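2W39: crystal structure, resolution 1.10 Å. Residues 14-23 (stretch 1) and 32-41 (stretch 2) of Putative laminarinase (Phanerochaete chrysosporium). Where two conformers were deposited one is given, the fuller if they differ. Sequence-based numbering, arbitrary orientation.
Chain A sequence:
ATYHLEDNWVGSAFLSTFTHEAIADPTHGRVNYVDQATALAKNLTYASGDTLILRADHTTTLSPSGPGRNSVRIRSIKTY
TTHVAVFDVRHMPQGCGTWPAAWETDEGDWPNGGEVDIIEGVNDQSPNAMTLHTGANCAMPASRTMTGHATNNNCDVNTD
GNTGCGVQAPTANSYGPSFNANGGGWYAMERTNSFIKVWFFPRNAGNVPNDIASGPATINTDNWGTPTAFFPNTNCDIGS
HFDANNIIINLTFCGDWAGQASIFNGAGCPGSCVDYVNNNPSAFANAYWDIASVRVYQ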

# COMPACT_ATOMS: atom_id res chain seq x y z
N PHE A 14 10.55 -10.16 8.91
CA PHE A 14 10.42 -9.70 7.53
C PHE A 14 11.66 -10.00 6.70
O PHE A 14 11.57 -10.14 5.48
N LEU A 15 12.83 -10.10 7.35
CA LEU A 15 14.08 -10.35 6.63
C LEU A 15 14.16 -11.78 6.11
O LEU A 15 14.95 -12.04 5.21
N SER A 16 13.37 -12.70 6.64
CA SER A 16 13.37 -14.06 6.09
C SER A 16 12.13 -14.37 5.27
O SER A 16 12.16 -15.25 4.42
N THR A 17 11.04 -13.61 5.48
CA THR A 17 9.77 -13.97 4.86
C THR A 17 9.40 -13.09 3.67
O THR A 17 8.44 -13.38 2.94
N PHE A 18 10.19 -12.03 3.46
CA PHE A 18 10.06 -11.14 2.29
C PHE A 18 11.40 -11.08 1.61
O PHE A 18 12.42 -11.37 2.23
N THR A 19 11.41 -10.68 0.34
CA THR A 19 12.63 -10.26 -0.31
C THR A 19 12.51 -8.78 -0.66
O THR A 19 11.41 -8.21 -0.66
N HIS A 20 13.64 -8.15 -0.92
CA HIS A 20 13.67 -6.82 -1.50
C HIS A 20 13.80 -6.95 -3.01
O HIS A 20 14.68 -7.66 -3.52
N GLU A 21 12.94 -6.27 -3.75
CA GLU A 21 12.96 -6.31 -5.20
C GLU A 21 13.87 -5.21 -5.71
O GLU A 21 13.53 -4.02 -5.64
N ALA A 22 15.04 -5.60 -6.24
CA ALA A 22 15.97 -4.64 -6.81
C ALA A 22 15.67 -4.58 -8.30
O ALA A 22 16.35 -5.21 -9.12
N ILE A 23 14.65 -3.81 -8.63
CA ILE A 23 14.09 -3.77 -9.98
C ILE A 23 13.99 -2.34 -10.44
O ILE A 23 13.84 -1.42 -9.63
N ASN A 32 15.75 4.39 -6.81
CA ASN A 32 16.68 3.29 -6.98
C ASN A 32 16.33 2.23 -5.94
O ASN A 32 16.65 2.40 -4.75
N TYR A 33 15.62 1.19 -6.36
CA TYR A 33 15.21 0.13 -5.45
C TYR A 33 16.39 -0.79 -5.20
O TYR A 33 16.90 -1.43 -6.12
N VAL A 34 16.82 -0.86 -3.95
CA VAL A 34 18.00 -1.64 -3.57
C VAL A 34 17.62 -3.01 -3.05
O VAL A 34 16.50 -3.23 -2.60
N ASP A 35 18.56 -3.94 -3.14
CA ASP A 35 18.34 -5.27 -2.60
C ASP A 35 18.44 -5.30 -1.08
O ASP A 35 18.72 -4.29 -0.44
N GLN A 36 18.18 -6.45 -0.49
CA GLN A 36 18.11 -6.54 0.95
C GLN A 36 19.45 -6.22 1.63
O GLN A 36 19.48 -5.48 2.61
N ALA A 37 20.54 -6.79 1.12
CA ALA A 37 21.85 -6.56 1.72
C ALA A 37 22.17 -5.06 1.68
O ALA A 37 22.64 -4.48 2.66
N THR A 38 21.89 -4.43 0.55
CA THR A 38 22.18 -3.01 0.39
C THR A 38 21.30 -2.17 1.31
O THR A 38 21.79 -1.24 1.97
N ALA A 39 20.02 -2.52 1.38
CA ALA A 39 19.10 -1.80 2.27
C ALA A 39 19.54 -1.86 3.72
O ALA A 39 19.51 -0.85 4.43
N LEU A 40 19.96 -3.05 4.16
CA LEU A 40 20.41 -3.20 5.54
C LEU A 40 21.69 -2.41 5.80
O LEU A 40 21.80 -1.72 6.82
N ALA A 41 22.63 -2.48 4.87
CA ALA A 41 23.92 -1.80 5.03
C ALA A 41 23.73 -0.29 5.08
O ALA A 41 24.49 0.42 5.75

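Two hydrogen bonds join the stretches directly, and both use the amide of Gln36, the first residue of helix 36-41. Its side chain leaves CA sideways to stretch 1 and extends with chi1 and chi2 both t (-177° and 152°). Gln36 NE2 donates to Leu15 O at 2.9 Å with an N-H...O angle of 160°, close to linear. Gln36 OE1 accepts from His20 ND1 at 3.1 Å, where the angle of 135° indicates a more bent bond. The amide thus spans from the helix 14-17 to the strand 18-20, donating to one and accepting from the other.

His20 points toward stretch 2 with chi1 m (-74°) and chi2 56°, which sets its ring against the start of the helix. Gln36 CA lies 3.7 Å from the centroid of the His20 ring and 20° off the ring normal, the geometry of a CH-pi contact over one face. Val34 O approaches the edge, near the ring plane, while Ala39, whose CB points toward stretch 1, meets the ring obliquely, with His20 CD2 to Ala39 CB at 3.6 Å. The remaining ring nitrogen, His20 NE2, is bonded elsewhere in the structure.

Apolar contacts occur at both ends. Leu15 (m, t) and Leu40 (m, t) each leave CA sideways, but their ends come nearer the other stretch, bringing Leu15 CD2 to 4.1 Å from Leu40 CD2. Tyr33, chi1 m (-82°), points toward stretch 1; its CB lies 3.4 Å from Glu21 O and its CD2 4.3 Å from CG1 of Ile23 (p, t). Between these ends, Ala22 CB packs 3.9 Å from Asp35 CB, and Ala22 CA makes a CA-H...O contact with Tyr33 O at 3.4 Å, with 143° at the hydrogen.

Water fills the polar gaps that direct contacts leave. Water 1 lies 2.6 Å from Gln36 OE1 and 3.0 Å from Phe14 O, linking the two acceptors. Water 2 accepts from His20 N at 3.0 Å and donates to Gln36 OE1 at 3.1 Å, so the same side-chain oxygen also reaches the strand backbone through solvent. Water 3 joins His20 O (2.7 Å) to Gln36 N (3.0 Å), and water 5 joins Ile23 O (2.7 Å) to Tyr33 N (2.9 Å).

Asp35, chi1 p (80°), directs the end of its side chain away from stretch 1 and caps its own helix: Asp35 OD2 accepts from Thr38 N at 2.9 Å and from Thr38 OG1 at 2.8 Å.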

# COMPACT_ATOMS: atom_id res chain seq x y z
CB PHE A 14 10.12 -8.20 7.48
CG PHE A 14 8.73 -7.84 7.92
CD1 PHE A 14 7.67 -7.85 7.00
CD2 PHE A 14 8.47 -7.46 9.23
CE1 PHE A 14 6.38 -7.48 7.39
CE2 PHE A 14 7.18 -7.10 9.64
CZ PHE A 14 6.13 -7.10 8.71
CB LEU A 15 15.29 -10.02 7.49
CG LEU A 15 15.33 -8.58 8.02
CD1 LEU A 15 16.60 -8.36 8.85
CD2 LEU A 15 15.22 -7.55 6.90
CB SER A 16 13.57 -15.12 7.17
OG SER A 16 12.62 -15.00 8.20
CB THR A 17 8.64 -13.94 5.89
OG1 THR A 17 8.52 -12.60 6.36
CG2 THR A 17 8.92 -14.92 7.06
CB PHE A 18 9.69 -9.72 2.72
CG PHE A 18 8.23 -9.52 3.07
CD1 PHE A 18 7.62 -10.21 4.11
CD2 PHE A 18 7.46 -8.61 2.34
CE1 PHE A 18 6.28 -10.01 4.40
CE2 PHE A 18 6.12 -8.40 2.63
CZ PHE A 18 5.52 -9.11 3.67
CB THR A 19 12.94 -11.05 -1.59
OG1 THR A 19 11.94 -10.77 -2.57
CG2 THR A 19 12.98 -12.53 -1.30
CB HIS A 20 14.87 -6.04 -0.97
CG HIS A 20 14.73 -5.57 0.45
ND1 HIS A 20 14.47 -6.42 1.51
CD2 HIS A 20 14.88 -4.34 0.99
CE1 HIS A 20 14.44 -5.72 2.63
NE2 HIS A 20 14.70 -4.45 2.35
CB GLU A 21 11.56 -6.13 -5.75
CG GLU A 21 10.55 -7.19 -5.30
CD GLU A 21 9.27 -7.03 -6.06
OE1 GLU A 21 8.35 -6.34 -5.56
OE2 GLU A 21 9.19 -7.59 -7.19
CB ALA A 22 17.39 -5.08 -6.53
CB ILE A 23 12.69 -4.46 -10.06
CG1 ILE A 23 11.65 -3.74 -9.17
CG2 ILE A 23 12.80 -5.93 -9.71
CD1 ILE A 23 10.23 -4.27 -9.33
CB ASN A 32 18.12 3.75 -6.83
CG ASN A 32 19.11 2.65 -7.13
OD1 ASN A 32 19.07 2.06 -8.20
ND2 ASN A 32 19.99 2.36 -6.19
CB TYR A 33 14.07 -0.64 -6.07
CG TYR A 33 12.70 -0.03 -5.92
CD1 TYR A 33 12.27 0.53 -4.70
CD2 TYR A 33 11.77 -0.09 -6.97
CE1 TYR A 33 10.97 1.04 -4.56
CE2 TYR A 33 10.48 0.41 -6.82
CZ TYR A 33 10.08 0.94 -5.61
OH TYR A 33 8.80 1.40 -5.40
CB VAL A 34 18.88 -0.87 -2.57
CG1 VAL A 34 19.36 0.45 -3.19
CG2 VAL A 34 18.15 -0.63 -1.25
CB ASP A 35 19.24 -6.33 -3.29
CG ASP A 35 20.65 -6.38 -2.77
OD1 ASP A 35 21.34 -7.34 -3.17
OD2 ASP A 35 21.09 -5.50 -2.02
CB GLN A 36 17.65 -7.94 1.31
CG GLN A 36 17.46 -8.16 2.75
CD GLN A 36 16.40 -9.22 2.99
OE1 GLN A 36 15.38 -9.30 2.27
NE2 GLN A 36 16.63 -10.05 3.98
CB ALA A 37 22.94 -7.36 1.00
CB THR A 38 22.02 -2.60 -1.07
OG1 THR A 38 22.89 -3.40 -1.88
CG2 THR A 38 22.38 -1.14 -1.28
CB ALA A 39 17.69 -2.36 2.14
CB LEU A 40 20.57 -4.67 5.89
CG LEU A 40 19.26 -5.45 6.00
CD1 LEU A 40 19.53 -6.95 6.06
CD2 LEU A 40 18.43 -5.02 7.22
CB ALA A 41 24.86 -2.16 3.90
O HOH W 1 13.22 -8.60 3.44
O HOH W 2 15.84 -10.21 -0.65
O HOH W 3 16.86 -8.56 -2.13
O HOH W 4 13.80 -2.83 -3.02
O HOH W 5 15.15 0.93 -9.18